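Local coordinates for protein nucleoporin NUP82 (Chaetomium thermophilum, PDB 5CWW) that probably serves as a structural component of the nuclear pore complex and a docking site for transport factors, this piece being its N-terminal beta-propeller domain, at residues Gln436-Asp442 with Leu470-Phe476. Sequence-based numbering, arbitrary orientation.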
loop_
_atom_site.group_PDB
_atom_site.type_symbol
_atom_site.label_atom_id
_atom_site.label_comp_id
_atom_site.label_asym_id
_atom_site.label_seq_id
_atom_site.Cartn_x
_atom_site.Cartn_y
_atom_site.Cartn_z
ATOM N N GLN B 436 -9.508 -12.833 8.478
ATOM C CA GLN B 436 -9.224 -13.848 7.472
ATOM C C GLN B 436 -7.898 -13.547 6.788
ATOM O O GLN B 436 -7.621 -12.401 6.430
ATOM C CB GLN B 436 -10.349 -13.912 6.432
ATOM C CG GLN B 436 -10.107 -14.904 5.291
ATOM C CD GLN B 436 -10.953 -14.606 4.066
ATOM O OE1 GLN B 436 -10.585 -13.780 3.224
ATOM N NE2 GLN B 436 -12.089 -15.281 3.959
ATOM N N VAL B 437 -7.086 -14.585 6.618
ATOM C CA VAL B 437 -5.819 -14.475 5.905
ATOM C C VAL B 437 -5.887 -15.276 4.615
ATOM O O VAL B 437 -6.378 -16.405 4.599
ATOM C CB VAL B 437 -4.636 -14.979 6.755
ATOM C CG1 VAL B 437 -3.329 -14.885 5.971
ATOM C CG2 VAL B 437 -4.536 -14.183 8.047
ATOM N N LYS B 438 -5.389 -14.683 3.538
ATOM C CA LYS B 438 -5.368 -15.334 2.239
ATOM C C LYS B 438 -3.945 -15.351 1.701
ATOM O O LYS B 438 -3.298 -14.308 1.602
ATOM C CB LYS B 438 -6.310 -14.620 1.271
ATOM C CG LYS B 438 -6.601 -15.399 0.000
ATOM C CD LYS B 438 -7.655 -14.707 -0.855
ATOM C CE LYS B 438 -9.039 -14.782 -0.220
ATOM N NZ LYS B 438 -10.030 -13.946 -0.945
ATOM N N ILE B 439 -3.458 -16.545 1.381
ATOM C CA ILE B 439 -2.108 -16.721 0.857
ATOM C C ILE B 439 -2.177 -16.970 -0.642
ATOM O O ILE B 439 -2.694 -17.997 -1.086
ATOM C CB ILE B 439 -1.375 -17.893 1.544
ATOM C CG1 ILE B 439 -1.439 -17.754 3.068
ATOM C CG2 ILE B 439 0.072 -17.980 1.059
ATOM C CD1 ILE B 439 -0.843 -16.462 3.602
ATOM N N CYS B 440 -1.661 -16.021 -1.412
ATOM C CA CYS B 440 -1.695 -16.098 -2.866
ATOM C C CYS B 440 -0.295 -16.229 -3.444
ATOM O O CYS B 440 0.661 -15.667 -2.909
ATOM C CB CYS B 440 -2.383 -14.862 -3.446
ATOM S SG CYS B 440 -4.011 -14.554 -2.744
ATOM N N LEU B 441 -0.188 -16.966 -4.545
ATOM C CA LEU B 441 1.083 -17.157 -5.227
ATOM C C LEU B 441 1.071 -16.445 -6.571
ATOM O O LEU B 441 0.108 -16.546 -7.334
ATOM C CB LEU B 441 1.374 -18.643 -5.425
ATOM C CG LEU B 441 1.441 -19.495 -4.157
ATOM C CD1 LEU B 441 1.514 -20.975 -4.521
ATOM C CD2 LEU B 441 2.631 -19.091 -3.296
ATOM N N ASP B 442 2.149 -15.721 -6.848
ATOM C CA ASP B 442 2.302 -15.026 -8.118
ATOM C C ASP B 442 2.883 -15.973 -9.163
ATOM O O ASP B 442 4.088 -15.982 -9.415
ATOM C CB ASP B 442 3.188 -13.792 -7.947
ATOM C CG ASP B 442 3.353 -13.009 -9.234
ATOM O OD1 ASP B 442 2.542 -13.212 -10.166
ATOM O OD2 ASP B 442 4.285 -12.180 -9.309
ATOM N N LEU B 470 -3.585 -13.774 -9.617
ATOM C CA LEU B 470 -2.867 -14.447 -8.545
ATOM C C LEU B 470 -3.559 -15.775 -8.263
ATOM O O LEU B 470 -4.768 -15.899 -8.457
ATOM C CB LEU B 470 -2.831 -13.590 -7.279
ATOM C CG LEU B 470 -2.074 -12.263 -7.364
ATOM C CD1 LEU B 470 -2.354 -11.416 -6.129
ATOM C CD2 LEU B 470 -0.581 -12.506 -7.519
ATOM N N LEU B 471 -2.790 -16.757 -7.802
ATOM C CA LEU B 471 -3.335 -18.066 -7.450
ATOM C C LEU B 471 -3.585 -18.151 -5.951
ATOM O O LEU B 471 -2.646 -18.133 -5.157
ATOM C CB LEU B 471 -2.385 -19.185 -7.889
ATOM C CG LEU B 471 -2.738 -20.608 -7.430
ATOM C CD1 LEU B 471 -4.117 -21.021 -7.921
ATOM C CD2 LEU B 471 -1.686 -21.599 -7.904
ATOM N N THR B 472 -4.853 -18.246 -5.568
ATOM C CA THR B 472 -5.202 -18.427 -4.168
ATOM C C THR B 472 -4.792 -19.827 -3.733
ATOM O O THR B 472 -5.368 -20.817 -4.183
ATOM C CB THR B 472 -6.710 -18.230 -3.916
ATOM O OG1 THR B 472 -7.144 -17.000 -4.509
ATOM C CG2 THR B 472 -7.007 -18.202 -2.425
ATOM N N PHE B 473 -3.791 -19.907 -2.865
ATOM C CA PHE B 473 -3.292 -21.191 -2.399
ATOM C C PHE B 473 -4.039 -21.655 -1.158
ATOM O O PHE B 473 -4.380 -22.831 -1.031
ATOM C CB PHE B 473 -1.796 -21.119 -2.098
ATOM C CG PHE B 473 -1.307 -22.261 -1.260
ATOM C CD1 PHE B 473 -1.206 -23.534 -1.794
ATOM C CD2 PHE B 473 -0.966 -22.065 0.068
ATOM C CE1 PHE B 473 -0.769 -24.592 -1.020
ATOM C CE2 PHE B 473 -0.526 -23.118 0.846
ATOM C CZ PHE B 473 -0.430 -24.383 0.303
ATOM N N GLN B 474 -4.301 -20.723 -0.249
ATOM C CA GLN B 474 -4.925 -21.059 1.021
ATOM C C GLN B 474 -5.625 -19.851 1.640
ATOM O O GLN B 474 -5.188 -18.711 1.477
ATOM C CB GLN B 474 -3.872 -21.620 1.980
ATOM C CG GLN B 474 -4.410 -22.036 3.331
ATOM C CD GLN B 474 -3.342 -22.662 4.207
ATOM O OE1 GLN B 474 -2.146 -22.516 3.949
ATOM N NE2 GLN B 474 -3.769 -23.370 5.246
ATOM N N THR B 475 -6.716 -20.123 2.348
ATOM C CA THR B 475 -7.470 -19.096 3.051
ATOM C C THR B 475 -7.890 -19.645 4.406
ATOM O O THR B 475 -8.449 -20.737 4.480
ATOM C CB THR B 475 -8.725 -18.661 2.264
ATOM O OG1 THR B 475 -8.363 -18.322 0.920
ATOM C CG2 THR B 475 -9.398 -17.464 2.928
ATOM N N PHE B 476 -7.626 -18.904 5.475
ATOM C CA PHE B 476 -8.007 -19.359 6.807
ATOM C C PHE B 476 -8.316 -18.208 7.760
ATOM O O PHE B 476 -7.744 -17.123 7.650
ATOM C CB PHE B 476 -6.902 -20.239 7.402
ATOM C CG PHE B 476 -5.553 -19.570 7.462
ATOM C CD1 PHE B 476 -5.209 -18.768 8.537
ATOM C CD2 PHE B 476 -4.627 -19.755 6.447
ATOM C CE1 PHE B 476 -3.970 -18.159 8.597
ATOM C CE2 PHE B 476 -3.386 -19.148 6.503
ATOM C CZ PHE B 476 -3.058 -18.348 7.579
#
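A classic beta bulge, in which one strand gains a residue on its antiparallel neighbour, is illustrated by a blade of the beta-propeller in which Phe473 and Gln474 share Ile439 as their partner. The carbonyl of Ile439 takes two donors: Phe473 N at 2.8 Å, almost straight off the end of the carbonyl, and Gln474 N at a longer 3.3 Å, at the position of a lone pair in the carbonyl plane. Regular pairing flanks the bulge; Ile439 N gives its hydrogen to Gln474 O (2.8 Å), and the pairs Val437-Phe476 and Leu441-Leu471 are each joined by two backbone hydrogen bonds. Beside Val437, CG of Phe476 sits between its own N and carbonyl carbon (chi1 56°), which brings the ring back over the neighbouring strand, one face against Val437 CB, 4.1 Å from the ring centroid in a CH-pi contact. The other sheet face carries Lys438, whose CG lies 3.7 Å from Thr472 CG2 and 3.5 Å from Thr475 OG1; its amine goes on to Glu382 and Asn378. A methionine in its place would probably leave the Glu382 carboxylate without its salt-bridge mate and Asn378 OD1 without a donor from this side chain. Strand 437-441 is flanked on its far edge by strand 427-432, strand 469-476 by the parallel strand 374-376, while Thr475 and Phe476 extend the sheet into a parallel strand of another protein's chain.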